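PDB 6BJA: acetyl-CoA acetyltransferase A from Ascaris suum, which catalyses, as a thiolase, the reversible transfer of an acetyl group between coenzyme A and the carbon skeleton of another acyl-CoA. Local coordinates for the interface of chains A and B. Coordinates in Å, arbitrary orientation; residue numbers count along the deposited sequence, not the author numbering. Chains: chain A/B, Acetyl-CoA acetyltransferase A.

Contact 1: the interface of chains A and B. Residues chain A 137, 142, 144; chain B 137, 142, 144.
The backbone N-H of A:Leu144 points across to the carbonyl oxygen of B:Val142, with A:Leu144 N and B:Val142 O 2.8 Å apart and an angle of 165° at the hydrogen. Exchanging the chains gives the twin bond, from B:Leu144 to A:Val142. Together the two bonds form a short antiparallel bridge in which residues 142 and 144 of each chain flank the residue between them. Because the bonds are made by main chain, the side chains can supply the apolar packing, and the branches that touch gather on one side of the bridge. At the two-fold axis the leucines meet branch to branch, A:Leu144 CD1 lying 3.6 Å from B:Leu144 CD1, and the two side chains cross obliquely. Each leucine has a chi1 of -119°, close to eclipsed and possibly a strained conformer; it goes with CD1 facing the axis and CD2 facing the partner's isoleucine. A:Leu144 CD2 is 3.9 Å from B:Ile137 CD1, and the two side chains meet at about a right angle. Isoleucine suits that place because its long arm brings a methyl tip to the leucine. Beside the bridge, A:Val142 CG1 lies between the backbone N and the carbonyl carbon (chi1 67°), which turns it toward the partner's leucine. A:Val142 CG1 is 4.2 Å from B:Leu144 CD2, and a short branched residue suits a place alongside the leucine. The site thus zips two extended loops together through paired backbone bonds under a small apolar core, probably helping to join the chains of the four-copy assembly, as the tetramerisation loops of related thiolases do.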
# COMPACT_ATOMS: atom_id res chain seq x y z
N ILE A 137 1.67 -10.04 3.49
CA ILE A 137 1.12 -9.27 4.58
C ILE A 137 0.31 -10.19 5.47
O ILE A 137 -0.56 -10.92 4.99
CB ILE A 137 0.27 -8.12 4.04
CG1 ILE A 137 1.16 -7.19 3.21
CG2 ILE A 137 -0.40 -7.36 5.17
CD1 ILE A 137 0.40 -6.19 2.38
N VAL A 142 -0.62 -4.46 8.19
CA VAL A 142 0.71 -4.01 8.56
C VAL A 142 0.74 -2.49 8.48
O VAL A 142 -0.06 -1.88 7.78
CB VAL A 142 1.78 -4.60 7.63
CG1 VAL A 142 1.64 -4.06 6.21
CG2 VAL A 142 3.17 -4.34 8.18
N LEU A 144 2.10 0.97 7.18
CA LEU A 144 2.87 1.61 6.13
C LEU A 144 3.86 2.53 6.80
O LEU A 144 3.48 3.42 7.54
CB LEU A 144 1.96 2.41 5.19
CG LEU A 144 1.87 2.06 3.73
CD1 LEU A 144 1.62 0.59 3.58
CD2 LEU A 144 0.74 2.87 3.12
N ILE B 137 -1.84 10.23 2.80
CA ILE B 137 -1.36 9.52 3.96
C ILE B 137 -0.59 10.49 4.84
O ILE B 137 0.30 11.20 4.37
CB ILE B 137 -0.48 8.34 3.54
CG1 ILE B 137 -1.32 7.36 2.72
CG2 ILE B 137 0.13 7.65 4.75
CD1 ILE B 137 -0.52 6.32 1.98
N VAL B 142 0.18 4.93 7.93
CA VAL B 142 -1.17 4.50 8.26
C VAL B 142 -1.20 2.98 8.26
O VAL B 142 -0.36 2.33 7.64
CB VAL B 142 -2.19 5.04 7.24
CG1 VAL B 142 -1.97 4.41 5.86
CG2 VAL B 142 -3.60 4.80 7.72
N LEU B 144 -2.49 -0.55 7.10
CA LEU B 144 -3.20 -1.25 6.05
C LEU B 144 -4.23 -2.13 6.71
O LEU B 144 -3.89 -2.98 7.52
CB LEU B 144 -2.25 -2.11 5.21
CG LEU B 144 -2.08 -1.84 3.73
CD1 LEU B 144 -1.81 -0.38 3.51
CD2 LEU B 144 -0.91 -2.68 3.24

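Contact 2: the interface of chains A and B. Residues chain A 137-141; chain B 130, 144, 146.
A:Ile137 lies against the aromatic ring of B:Phe130, the two side chains sliding past each other in opposite directions. From the base, A:Ile137 CB is 3.7 Å from B:Phe130 CZ, near the far end of the ring. The short branch then goes over the face: A:Ile137 CG2 stands 3.4 Å from B:Phe130 CZ, offset toward the rim, in a CH-pi contact. With CG2 anti to the backbone N, this methyl is directed onto the ring. The tip, A:Ile137 CD1, comes 4.1 Å from B:Phe130 CD2. A beta-branched residue fits here because the whole side chain lies over one face, CG2 on the ring and CB and CD1 above its margins. Phenylalanine gives a broad apolar surface, and B:Phe130 CE1 also lies 3.8 Å from A:Gly141 CA, where the absence of a side chain permits close approach. This flank of the two-fold interface, where loop 137-141 of chain A packs on short strands 130-132 and 145-146 of chain B, probably helps to fix the chains together. In its polar half, B:Asp146 OD2 accepts the N-H of A:Gly140 at 2.8 Å from the nitrogen, almost straight at 170°, using the anti lone pair, away from the other carboxylate oxygen. Glycine suits this turn: the phi of 98° at A:Gly140 is costly for most residues, and its bare CA lets the aspartate CB pack beside it. A:Phe139 CD1 is 3.6 Å from B:Asp146 OD2, the oxygen lying above the plane of the ring and beyond its rim. Water 1 joins A:Gly140 and B:Asp146 through their backbones, 2.9 Å from B:Asp146 N and 3.2 Å from A:Gly140 O.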
# COMPACT_ATOMS: atom_id res chain seq x y z
N ILE A 137 1.67 -10.04 3.49
CA ILE A 137 1.12 -9.27 4.58
C ILE A 137 0.31 -10.19 5.47
O ILE A 137 -0.56 -10.92 4.99
CB ILE A 137 0.27 -8.12 4.04
CG1 ILE A 137 1.16 -7.19 3.21
CG2 ILE A 137 -0.40 -7.36 5.17
CD1 ILE A 137 0.40 -6.19 2.38
N PRO A 138 0.60 -10.17 6.78
CA PRO A 138 -0.09 -11.08 7.69
C PRO A 138 -1.53 -10.68 7.90
O PRO A 138 -1.91 -9.54 7.62
CB PRO A 138 0.71 -10.93 8.99
CG PRO A 138 1.24 -9.56 8.94
CD PRO A 138 1.54 -9.29 7.49
N PHE A 139 -2.33 -11.63 8.39
CA PHE A 139 -3.65 -11.33 8.90
C PHE A 139 -3.62 -10.13 9.84
O PHE A 139 -2.80 -10.06 10.76
CB PHE A 139 -4.23 -12.54 9.63
CG PHE A 139 -5.61 -12.32 10.14
CD1 PHE A 139 -6.70 -12.50 9.30
CD2 PHE A 139 -5.84 -11.94 11.45
CE1 PHE A 139 -7.99 -12.29 9.76
CE2 PHE A 139 -7.12 -11.73 11.91
CZ PHE A 139 -8.20 -11.90 11.07
N GLY A 140 -4.51 -9.18 9.59
CA GLY A 140 -4.59 -7.97 10.38
C GLY A 140 -3.88 -6.79 9.76
O GLY A 140 -3.96 -5.69 10.26
N GLY A 141 -3.16 -7.04 8.67
CA GLY A 141 -2.47 -5.96 7.99
C GLY A 141 -1.12 -5.62 8.59
O GLY A 141 -0.54 -6.37 9.38
N PHE B 130 -6.39 -5.94 1.26
CA PHE B 130 -6.11 -4.96 2.28
C PHE B 130 -6.50 -3.59 1.74
O PHE B 130 -6.51 -3.40 0.53
CB PHE B 130 -4.64 -4.97 2.69
CG PHE B 130 -4.18 -6.29 3.22
CD1 PHE B 130 -4.32 -6.60 4.55
CD2 PHE B 130 -3.62 -7.21 2.37
CE1 PHE B 130 -3.90 -7.82 5.03
CE2 PHE B 130 -3.20 -8.43 2.86
CZ PHE B 130 -3.35 -8.72 4.18
N LEU B 144 -2.49 -0.55 7.10
CA LEU B 144 -3.20 -1.25 6.05
C LEU B 144 -4.23 -2.13 6.71
O LEU B 144 -3.89 -2.98 7.52
CB LEU B 144 -2.25 -2.11 5.21
CG LEU B 144 -2.08 -1.84 3.73
CD1 LEU B 144 -1.81 -0.38 3.51
CD2 LEU B 144 -0.91 -2.68 3.24
N ASP B 146 -7.08 -4.95 7.10
CA ASP B 146 -7.41 -6.27 6.56
C ASP B 146 -8.92 -6.42 6.38
O ASP B 146 -9.66 -6.35 7.35
CB ASP B 146 -6.87 -7.34 7.50
CG ASP B 146 -6.90 -8.73 6.90
OD1 ASP B 146 -7.75 -8.99 6.04
OD2 ASP B 146 -6.03 -9.56 7.28
O HOH W 1 -7.03 -4.88 9.99

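The C-alpha centres of contact 1 and contact 2 are about 8 Å apart, and A:Ile137 and B:Leu144 belong to both, so apolar packing runs unbroken from one to the other. Contact 1 sits on the two-fold axis; contact 2 lies to one side and has a twin on the other. Extended segments of the two chains therefore meet in a narrow continuous seam. The predicted catalytic base A:His355 is about 25 Å from the centre of contact 1 and 33 Å from that of contact 2, which suggests a role in assembling the four-copy complex rather than in chemistry.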